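Local coordinates for clostripain-related protein (Bacteroides thetaiotaomicron, PDB 6N9J) that probably cleaves peptide bonds as a secreted C11 (clostripain-family) cysteine protease of clan CD, and is held here by an irreversible peptide inhibitor, at residues I61-D66 / V70-I75; L49-M52 / N57-L60; M291-S296 / V344-L349. All blocks are in the same frame, centred on the assembly; numbering follows the deposited sequence.

Interaction 1. Residues I61-D66 / V70-I75; sequences IRLRKD and VVQDVI
An antiparallel beta hairpin is formed here by strand 59-65 and strand 70-74, whose short axes run at 147° to each other, and its two hydrogen-bonded pairs are Arg-62 with Asp-73 and Arg-64 with Val-71. The outer bonds of this ladder are the straighter ones: Val-71 N reaches Arg-64 O at 2.6 Å with an N-H...O angle of 172°, whereas Asp-73 N meets Arg-62 O at 2.9 Å along a more bent line. On the face that carries Arg-62, Arg-64, Val-71 and Asp-73, a salt bridge is laid diagonally over the ladder. The Arg-64 chain bends at chi2 and chi3, which folds the guanidinium back over the neighbouring strand, where NE and NH1 grip the carboxylate side-on. Arg-64 NH1 lies 2.9 Å from Asp-73 OD1, in the guanidinium plane and on the syn lone pair of that oxygen; Arg-64 NE, also at 2.9 Å, meets Asp-73 OD2 from above the carboxylate plane, and the two planes are 28° apart. Without the guanidinium, as with an alanine here, the Asp-73 carboxylate would probably lose this two-nitrogen grip and be freer to turn. The other face is held mainly by carbon contacts. Leu-63 and Gln-72 lie side by side, with Leu-63 CD2 3.7 Å from Gln-72 CG, while Leu-63 CB meets Val-70 CG1 at 3.8 Å. Beside them Ile-61 CD1 lies against the Gln-72 amide, 3.6 Å from OE1, and Ile-61 CG2 touches Val-74. Helix 24-37 packs on this face through Ile-35 and Leu-31, and Lys-65 NZ binds the backbone oxygens of Val-41 and Met-38 just beyond it; strand 46-53 flanks strand 59-65, and Ile-75 turns onto helix 86-99.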
loop_
_atom_site.group_PDB
_atom_site.type_symbol
_atom_site.label_atom_id
_atom_site.label_comp_id
_atom_site.label_asym_id
_atom_site.label_seq_id
_atom_site.Cartn_x
_atom_site.Cartn_y
_atom_site.Cartn_z
ATOM N N ILE A 61 -12.569 12.054 -11.831
ATOM C CA ILE A 61 -14.007 12.189 -11.592
ATOM C C ILE A 61 -14.379 12.194 -10.128
ATOM O O ILE A 61 -13.571 11.894 -9.247
ATOM C CB ILE A 61 -14.826 11.057 -12.247
ATOM C CG1 ILE A 61 -14.401 9.704 -11.686
ATOM C CG2 ILE A 61 -14.711 11.106 -13.755
ATOM C CD1 ILE A 61 -15.182 8.540 -12.239
ATOM N N ARG A 62 -15.633 12.532 -9.893
ATOM C CA ARG A 62 -16.256 12.406 -8.593
ATOM C C ARG A 62 -17.544 11.612 -8.762
ATOM O O ARG A 62 -18.323 11.867 -9.692
ATOM C CB ARG A 62 -16.547 13.781 -7.988
ATOM C CG ARG A 62 -17.343 13.727 -6.693
ATOM C CD ARG A 62 -17.693 15.116 -6.177
ATOM N NE ARG A 62 -18.346 15.041 -4.874
ATOM C CZ ARG A 62 -19.660 14.934 -4.700
ATOM N NH1 ARG A 62 -20.467 14.900 -5.753
ATOM N NH2 ARG A 62 -20.164 14.860 -3.474
ATOM N N LEU A 63 -17.765 10.657 -7.866
ATOM C CA LEU A 63 -18.976 9.851 -7.898
ATOM C C LEU A 63 -20.082 10.523 -7.094
ATOM O O LEU A 63 -19.902 10.855 -5.928
ATOM C CB LEU A 63 -18.696 8.444 -7.362
ATOM C CG LEU A 63 -17.606 7.682 -8.124
ATOM C CD1 LEU A 63 -17.411 6.274 -7.568
ATOM C CD2 LEU A 63 -17.956 7.629 -9.598
ATOM N N ARG A 64 -21.229 10.731 -7.727
ATOM C CA ARG A 64 -22.319 11.458 -7.097
ATOM C C ARG A 64 -23.607 10.657 -7.246
ATOM O O ARG A 64 -23.783 9.941 -8.226
ATOM C CB ARG A 64 -22.450 12.848 -7.723
ATOM C CG ARG A 64 -23.249 13.844 -6.913
ATOM C CD ARG A 64 -24.314 14.507 -7.758
ATOM N NE ARG A 64 -23.905 14.681 -9.149
ATOM C CZ ARG A 64 -24.756 14.862 -10.157
ATOM N NH1 ARG A 64 -24.303 15.009 -11.392
ATOM N NH2 ARG A 64 -26.068 14.893 -9.935
ATOM N N LYS A 65 -24.499 10.756 -6.273
ATOM C CA LYS A 65 -25.782 10.068 -6.374
ATOM C C LYS A 65 -26.913 11.004 -6.805
ATOM O O LYS A 65 -27.068 12.109 -6.281
ATOM C CB LYS A 65 -26.140 9.399 -5.046
ATOM C CG LYS A 65 -26.344 7.893 -5.154
ATOM C CD LYS A 65 -26.639 7.259 -3.795
ATOM C CE LYS A 65 -25.530 7.549 -2.784
ATOM N NZ LYS A 65 -25.862 7.021 -1.419
ATOM N N ASP A 66 -27.693 10.549 -7.779
ATOM C CA ASP A 66 -28.900 11.244 -8.204
ATOM C C ASP A 66 -30.047 10.754 -7.327
ATOM O O ASP A 66 -30.584 11.496 -6.502
ATOM C CB ASP A 66 -29.172 10.986 -9.692
ATOM C CG ASP A 66 -30.281 11.865 -10.264
ATOM O OD1 ASP A 66 -31.236 12.207 -9.533
ATOM O OD2 ASP A 66 -30.196 12.213 -11.462
ATOM N N VAL A 70 -25.591 6.142 -9.307
ATOM C CA VAL A 70 -24.370 6.923 -9.133
ATOM C C VAL A 70 -23.913 7.487 -10.482
ATOM O O VAL A 70 -23.885 6.780 -11.489
ATOM C CB VAL A 70 -23.239 6.084 -8.502
ATOM C CG1 VAL A 70 -21.974 6.906 -8.377
ATOM C CG2 VAL A 70 -23.664 5.560 -7.131
ATOM N N VAL A 71 -23.571 8.771 -10.493
ATOM C CA VAL A 71 -23.158 9.461 -11.706
ATOM C C VAL A 71 -21.702 9.898 -11.605
ATOM O O VAL A 71 -21.275 10.393 -10.562
ATOM C CB VAL A 71 -24.051 10.687 -11.964
ATOM C CG1 VAL A 71 -23.493 11.548 -13.097
ATOM C CG2 VAL A 71 -25.477 10.236 -12.261
ATOM N N GLN A 72 -20.939 9.703 -12.679
ATOM C CA GLN A 72 -19.532 10.100 -12.713
ATOM C C GLN A 72 -19.326 11.532 -13.207
ATOM O O GLN A 72 -19.146 11.760 -14.403
ATOM C CB GLN A 72 -18.739 9.142 -13.604
ATOM C CG GLN A 72 -18.850 7.680 -13.196
ATOM C CD GLN A 72 -18.156 6.742 -14.165
ATOM O OE1 GLN A 72 -17.176 7.112 -14.815
ATOM N NE2 GLN A 72 -18.671 5.521 -14.275
ATOM N N ASP A 73 -19.351 12.498 -12.294
ATOM C CA ASP A 73 -19.062 13.882 -12.660
ATOM C C ASP A 73 -17.574 14.035 -12.967
ATOM O O ASP A 73 -16.719 13.664 -12.160
ATOM C CB ASP A 73 -19.479 14.855 -11.553
ATOM C CG ASP A 73 -20.994 15.112 -11.522
ATOM O OD1 ASP A 73 -21.681 14.863 -12.541
ATOM O OD2 ASP A 73 -21.494 15.582 -10.474
ATOM N N VAL A 74 -17.276 14.578 -14.137
ATOM C CA VAL A 74 -15.902 14.802 -14.556
ATOM C C VAL A 74 -15.383 16.161 -14.071
ATOM O O VAL A 74 -15.920 17.218 -14.415
ATOM C CB VAL A 74 -15.780 14.715 -16.094
ATOM C CG1 VAL A 74 -14.343 14.994 -16.542
ATOM C CG2 VAL A 74 -16.272 13.356 -16.582
ATOM N N ILE A 75 -14.338 16.110 -13.253
ATOM C CA ILE A 75 -13.674 17.302 -12.748
ATOM C C ILE A 75 -12.665 17.800 -13.769
ATOM O O ILE A 75 -12.644 18.971 -14.128
ATOM C CB ILE A 75 -12.966 17.011 -11.418
ATOM C CG1 ILE A 75 -13.986 16.508 -10.396
ATOM C CG2 ILE A 75 -12.208 18.245 -10.923
ATOM C CD1 ILE A 75 -13.380 15.887 -9.166
#

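Interaction 2. Residues L49-M52 / N57-L60; sequences LVYM and NPKL
Tyr-51 and Pro-58 make the apolar side of this contact, lying side by side and pointing the same way. The ring is carried there with Tyr-51 CG anti to the backbone N (chi1 170°), which brings Tyr-51 CE1 to 3.9 Å from Pro-58 CB; the proline carbon meets the ring obliquely and lies nearer still to its hydroxyl. That hydroxyl is hydrogen-bonded to Ser-83 and Gln-81, outside the two segments, while the proline carbon lies beside it. At the root of the same side chain, Tyr-51 CB rests 4.0 Å from Leu-60 CD1.

Backbone bonds come next. Met-52 N donates to Lys-59 O at 2.9 Å with an N-H...O angle of 169°, and the return bond, Lys-59 N to Met-52 O at 3.3 Å, is weak. Together they define Met-52 with Lys-59 as a hydrogen-bonded antiparallel pair next to the non-hydrogen-bonded pair of Tyr-51 with Leu-60, and so place the contact at the turn end of the beta hairpin formed by strands 46-53 and 59-65.

Between and beyond these bonds run CA-H...O contacts. Pro-58 CA approaches Met-52 O at 3.3 Å, continuing the contact one residue before strand 59-65 begins, and Leu-60 CA lies 3.4 Å from Val-50 O. By face, Tyr-51 and Leu-60 turn to helix 86-99, touching Val-92 and Thr-95, while Met-52 packs on Ala-27 and Leu-31 of helix 24-37. Strand 9-18 pairs alongside strand 46-53, and the Tyr-51 ring meets that of Tyr-16 in it.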
loop_
_atom_site.group_PDB
_atom_site.type_symbol
_atom_site.label_atom_id
_atom_site.label_comp_id
_atom_site.label_asym_id
_atom_site.label_seq_id
_atom_site.Cartn_x
_atom_site.Cartn_y
_atom_site.Cartn_z
ATOM N N LEU A 49 -13.376 10.664 -4.990
ATOM C CA LEU A 49 -12.777 11.089 -6.246
ATOM C C LEU A 49 -11.938 9.950 -6.830
ATOM O O LEU A 49 -11.342 9.173 -6.101
ATOM C CB LEU A 49 -11.916 12.341 -6.044
ATOM C CG LEU A 49 -12.643 13.710 -6.005
ATOM C CD1 LEU A 49 -13.898 13.731 -5.159
ATOM C CD2 LEU A 49 -11.704 14.810 -5.529
ATOM N N VAL A 50 -11.924 9.825 -8.149
ATOM C CA VAL A 50 -11.144 8.779 -8.791
ATOM C C VAL A 50 -10.369 9.372 -9.958
ATOM O O VAL A 50 -10.969 9.935 -10.897
ATOM C CB VAL A 50 -12.030 7.608 -9.303
ATOM C CG1 VAL A 50 -11.166 6.474 -9.845
ATOM C CG2 VAL A 50 -12.959 7.092 -8.219
ATOM N N TYR A 51 -9.043 9.273 -9.880
ATOM C CA TYR A 51 -8.178 9.559 -11.019
ATOM C C TYR A 51 -7.844 8.247 -11.716
ATOM O O TYR A 51 -7.226 7.361 -11.127
ATOM C CB TYR A 51 -6.891 10.270 -10.603
ATOM C CG TYR A 51 -5.893 10.346 -11.740
ATOM C CD1 TYR A 51 -6.007 11.321 -12.723
ATOM C CD2 TYR A 51 -4.845 9.424 -11.844
ATOM C CE1 TYR A 51 -5.110 11.389 -13.774
ATOM C CE2 TYR A 51 -3.940 9.487 -12.887
ATOM C CZ TYR A 51 -4.072 10.467 -13.847
ATOM O OH TYR A 51 -3.171 10.529 -14.894
ATOM N N MET A 52 -8.249 8.124 -12.969
ATOM C CA MET A 52 -8.197 6.836 -13.655
ATOM C C MET A 52 -7.343 6.903 -14.916
ATOM O O MET A 52 -7.696 7.598 -15.875
ATOM C CB MET A 52 -9.618 6.383 -13.997
ATOM C CG MET A 52 -9.712 5.337 -15.089
ATOM S SD MET A 52 -9.610 3.667 -14.459
ATOM C CE MET A 52 -11.303 3.333 -14.031
ATOM N N ASN A 57 -6.941 8.446 -22.503
ATOM C CA ASN A 57 -6.988 9.803 -21.987
ATOM C C ASN A 57 -7.528 9.803 -20.561
ATOM O O ASN A 57 -8.732 9.688 -20.344
ATOM C CB ASN A 57 -7.842 10.701 -22.896
ATOM C CG ASN A 57 -7.273 10.826 -24.312
ATOM O OD1 ASN A 57 -6.060 10.912 -24.511
ATOM N ND2 ASN A 57 -8.158 10.828 -25.301
ATOM N N PRO A 58 -6.623 9.913 -19.579
ATOM C CA PRO A 58 -6.987 9.889 -18.160
ATOM C C PRO A 58 -8.089 10.888 -17.812
ATOM O O PRO A 58 -8.356 11.834 -18.569
ATOM C CB PRO A 58 -5.678 10.258 -17.462
ATOM C CG PRO A 58 -4.618 9.766 -18.402
ATOM C CD PRO A 58 -5.169 10.041 -19.776
ATOM N N LYS A 59 -8.742 10.641 -16.682
ATOM C CA LYS A 59 -9.802 11.510 -16.203
ATOM C C LYS A 59 -9.775 11.546 -14.683
ATOM O O LYS A 59 -9.338 10.589 -14.031
ATOM C CB LYS A 59 -11.168 11.037 -16.708
ATOM C CG LYS A 59 -11.513 9.608 -16.298
ATOM C CD LYS A 59 -12.832 9.121 -16.903
ATOM C CE LYS A 59 -13.120 7.680 -16.465
ATOM N NZ LYS A 59 -14.446 7.151 -16.929
ATOM N N LEU A 60 -10.212 12.668 -14.130
ATOM C CA LEU A 60 -10.416 12.802 -12.697
ATOM C C LEU A 60 -11.905 13.001 -12.491
ATOM O O LEU A 60 -12.457 13.990 -12.963
ATOM C CB LEU A 60 -9.617 13.982 -12.129
ATOM C CG LEU A 60 -9.866 14.368 -10.668
ATOM C CD1 LEU A 60 -9.328 13.296 -9.744
ATOM C CD2 LEU A 60 -9.250 15.727 -10.335
#

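Interaction 3. Residues M291-S296 / V344-L349; sequences MGLMQS and VSTYIL
Leu-293 supplies nearly all of the helix's share of this contact, placing both its methyl groups against the chain at Thr-346 and Ile-348. Its CG stands anti to the backbone N (chi1 177°), which sends the fork outward from the helix. Leu-293 CD1 sits 3.8 Å from Ile-348 CG1, the two side chains running antiparallel alongside one another, and Leu-293 CD2 meets Thr-346 CG2, also at 3.8 Å, the two side chains nearly perpendicular. The threonine thus offers its methyl to the leucine, while its hydroxyl bonds to Glu-167. Helix 290-297 is packed in this way onto the end of strand 345-346, which pairs antiparallel with strand 288-289, the strand that runs directly into that helix. The backbones stay apart, Leu-293 CA to Ile-348 CA being 7.9 Å, and just 145 Å² is buried in all; the residues that follow Leu-293 on the helix do not reach the other segment. On the solvent side, exposed Ser-296 bonds back to its own segment, its OG 2.8 Å from Leu-293 O and above the carbonyl plane. Exposed Gln-295 leans instead on Phe-304 of helix 301-314.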
loop_
_atom_site.group_PDB
_atom_site.type_symbol
_atom_site.label_atom_id
_atom_site.label_comp_id
_atom_site.label_asym_id
_atom_site.label_seq_id
_atom_site.Cartn_x
_atom_site.Cartn_y
_atom_site.Cartn_z
ATOM N N MET A 291 9.663 -8.401 12.643
ATOM C CA MET A 291 9.721 -8.989 13.986
ATOM C C MET A 291 10.597 -10.237 13.983
ATOM O O MET A 291 11.332 -10.491 14.939
ATOM C CB MET A 291 8.320 -9.332 14.517
ATOM C CG MET A 291 8.342 -10.005 15.918
ATOM S SD MET A 291 9.044 -8.990 17.244
ATOM C CE MET A 291 7.635 -7.982 17.689
ATOM N N GLY A 292 10.506 -11.010 12.899
ATOM C CA GLY A 292 11.289 -12.222 12.738
ATOM C C GLY A 292 12.760 -11.888 12.710
ATOM O O GLY A 292 13.577 -12.589 13.307
ATOM N N LEU A 293 13.101 -10.785 12.057
ATOM C CA LEU A 293 14.486 -10.319 12.061
ATOM C C LEU A 293 14.983 -9.970 13.472
ATOM O O LEU A 293 16.074 -10.378 13.867
ATOM C CB LEU A 293 14.656 -9.108 11.144
ATOM C CG LEU A 293 16.055 -8.477 11.126
ATOM C CD1 LEU A 293 17.092 -9.495 10.727
ATOM C CD2 LEU A 293 16.127 -7.270 10.203
ATOM N N MET A 294 14.183 -9.213 14.224
ATOM C CA MET A 294 14.610 -8.703 15.528
ATOM C C MET A 294 14.702 -9.809 16.577
ATOM O O MET A 294 15.536 -9.755 17.485
ATOM C CB MET A 294 13.657 -7.597 15.991
ATOM C CG MET A 294 13.637 -6.380 15.059
ATOM S SD MET A 294 15.218 -5.503 15.004
ATOM C CE MET A 294 15.683 -5.781 13.337
ATOM N N GLN A 295 13.846 -10.816 16.447
ATOM C CA GLN A 295 13.901 -11.964 17.342
ATOM C C GLN A 295 15.213 -12.712 17.191
ATOM O O GLN A 295 15.726 -13.263 18.149
ATOM C CB GLN A 295 12.738 -12.922 17.085
ATOM C CG GLN A 295 11.469 -12.557 17.829
ATOM C CD GLN A 295 10.305 -13.479 17.518
ATOM O OE1 GLN A 295 10.478 -14.518 16.872
ATOM N NE2 GLN A 295 9.108 -13.110 17.988
ATOM N N SER A 296 15.767 -12.730 15.989
ATOM C CA SER A 296 16.968 -13.519 15.762
ATOM C C SER A 296 18.250 -12.726 16.002
ATOM O O SER A 296 19.322 -13.305 16.080
ATOM C CB SER A 296 16.962 -14.083 14.347
ATOM O OG SER A 296 16.838 -13.040 13.408
ATOM N N VAL A 344 4.677 -6.668 8.854
ATOM C CA VAL A 344 5.572 -5.646 8.305
ATOM C C VAL A 344 6.859 -6.266 7.752
ATOM O O VAL A 344 7.408 -7.198 8.339
ATOM C CB VAL A 344 5.931 -4.575 9.371
ATOM C CG1 VAL A 344 6.787 -3.464 8.758
ATOM C CG2 VAL A 344 4.674 -3.980 9.961
ATOM N N SER A 345 7.332 -5.765 6.614
ATOM C CA SER A 345 8.574 -6.291 6.038
ATOM C C SER A 345 9.736 -5.336 6.259
ATOM O O SER A 345 9.549 -4.181 6.642
ATOM C CB SER A 345 8.427 -6.564 4.539
ATOM O OG SER A 345 8.631 -5.374 3.793
ATOM N N THR A 346 10.936 -5.839 6.002
ATOM C CA THR A 346 12.156 -5.072 6.130
ATOM C C THR A 346 13.210 -5.661 5.198
ATOM O O THR A 346 13.117 -6.826 4.788
ATOM C CB THR A 346 12.691 -5.083 7.585
ATOM O OG1 THR A 346 13.832 -4.222 7.699
ATOM C CG2 THR A 346 13.103 -6.491 7.990
ATOM N N TYR A 347 14.212 -4.853 4.867
ATOM C CA TYR A 347 15.373 -5.351 4.157
ATOM C C TYR A 347 16.450 -5.802 5.154
ATOM O O TYR A 347 16.743 -5.105 6.134
ATOM C CB TYR A 347 15.920 -4.281 3.223
ATOM C CG TYR A 347 17.078 -4.749 2.390
ATOM C CD1 TYR A 347 16.914 -5.759 1.450
ATOM C CD2 TYR A 347 18.331 -4.177 2.528
ATOM C CE1 TYR A 347 17.968 -6.197 0.680
ATOM C CE2 TYR A 347 19.401 -4.610 1.758
ATOM C CZ TYR A 347 19.211 -5.618 0.836
ATOM O OH TYR A 347 20.270 -6.054 0.069
ATOM N N ILE A 348 17.023 -6.975 4.912
ATOM C CA ILE A 348 18.141 -7.448 5.727
ATOM C C ILE A 348 19.454 -7.188 5.000
ATOM O O ILE A 348 19.754 -7.858 4.009
ATOM C CB ILE A 348 18.009 -8.941 6.041
ATOM C CG1 ILE A 348 16.778 -9.195 6.920
ATOM C CG2 ILE A 348 19.281 -9.466 6.682
ATOM C CD1 ILE A 348 16.465 -10.669 7.130
ATOM N N LEU A 349 20.220 -6.204 5.469
ATOM C CA LEU A 349 21.496 -5.864 4.837
ATOM C C LEU A 349 22.386 -7.091 4.737
ATOM O O LEU A 349 22.632 -7.775 5.726
ATOM C CB LEU A 349 22.214 -4.758 5.610
ATOM C CG LEU A 349 21.549 -3.378 5.530
ATOM C CD1 LEU A 349 22.084 -2.454 6.616
ATOM C CD2 LEU A 349 21.754 -2.765 4.151
#

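In the fold
From the N terminus, interaction 2 comes first, closing the short turn between strands 46-53 and 59-65; interaction 1 follows directly, closing the turn between strands 59-65 and 70-74. The two are in series and neither encloses the other, yet they share strand 59-65 and touch where Ile-61 N probably bonds to Val-50 O and Ile-75 N to Leu-60 O, making one meander at the end of the large mixed sheet. Interaction 3 closes a far longer loop, with 47 residues between its segments, on the opposite side of the chain's centre. There it ties helix 290-297 to strand 345-346, about 25 Å from interaction 2 at the nearest atoms.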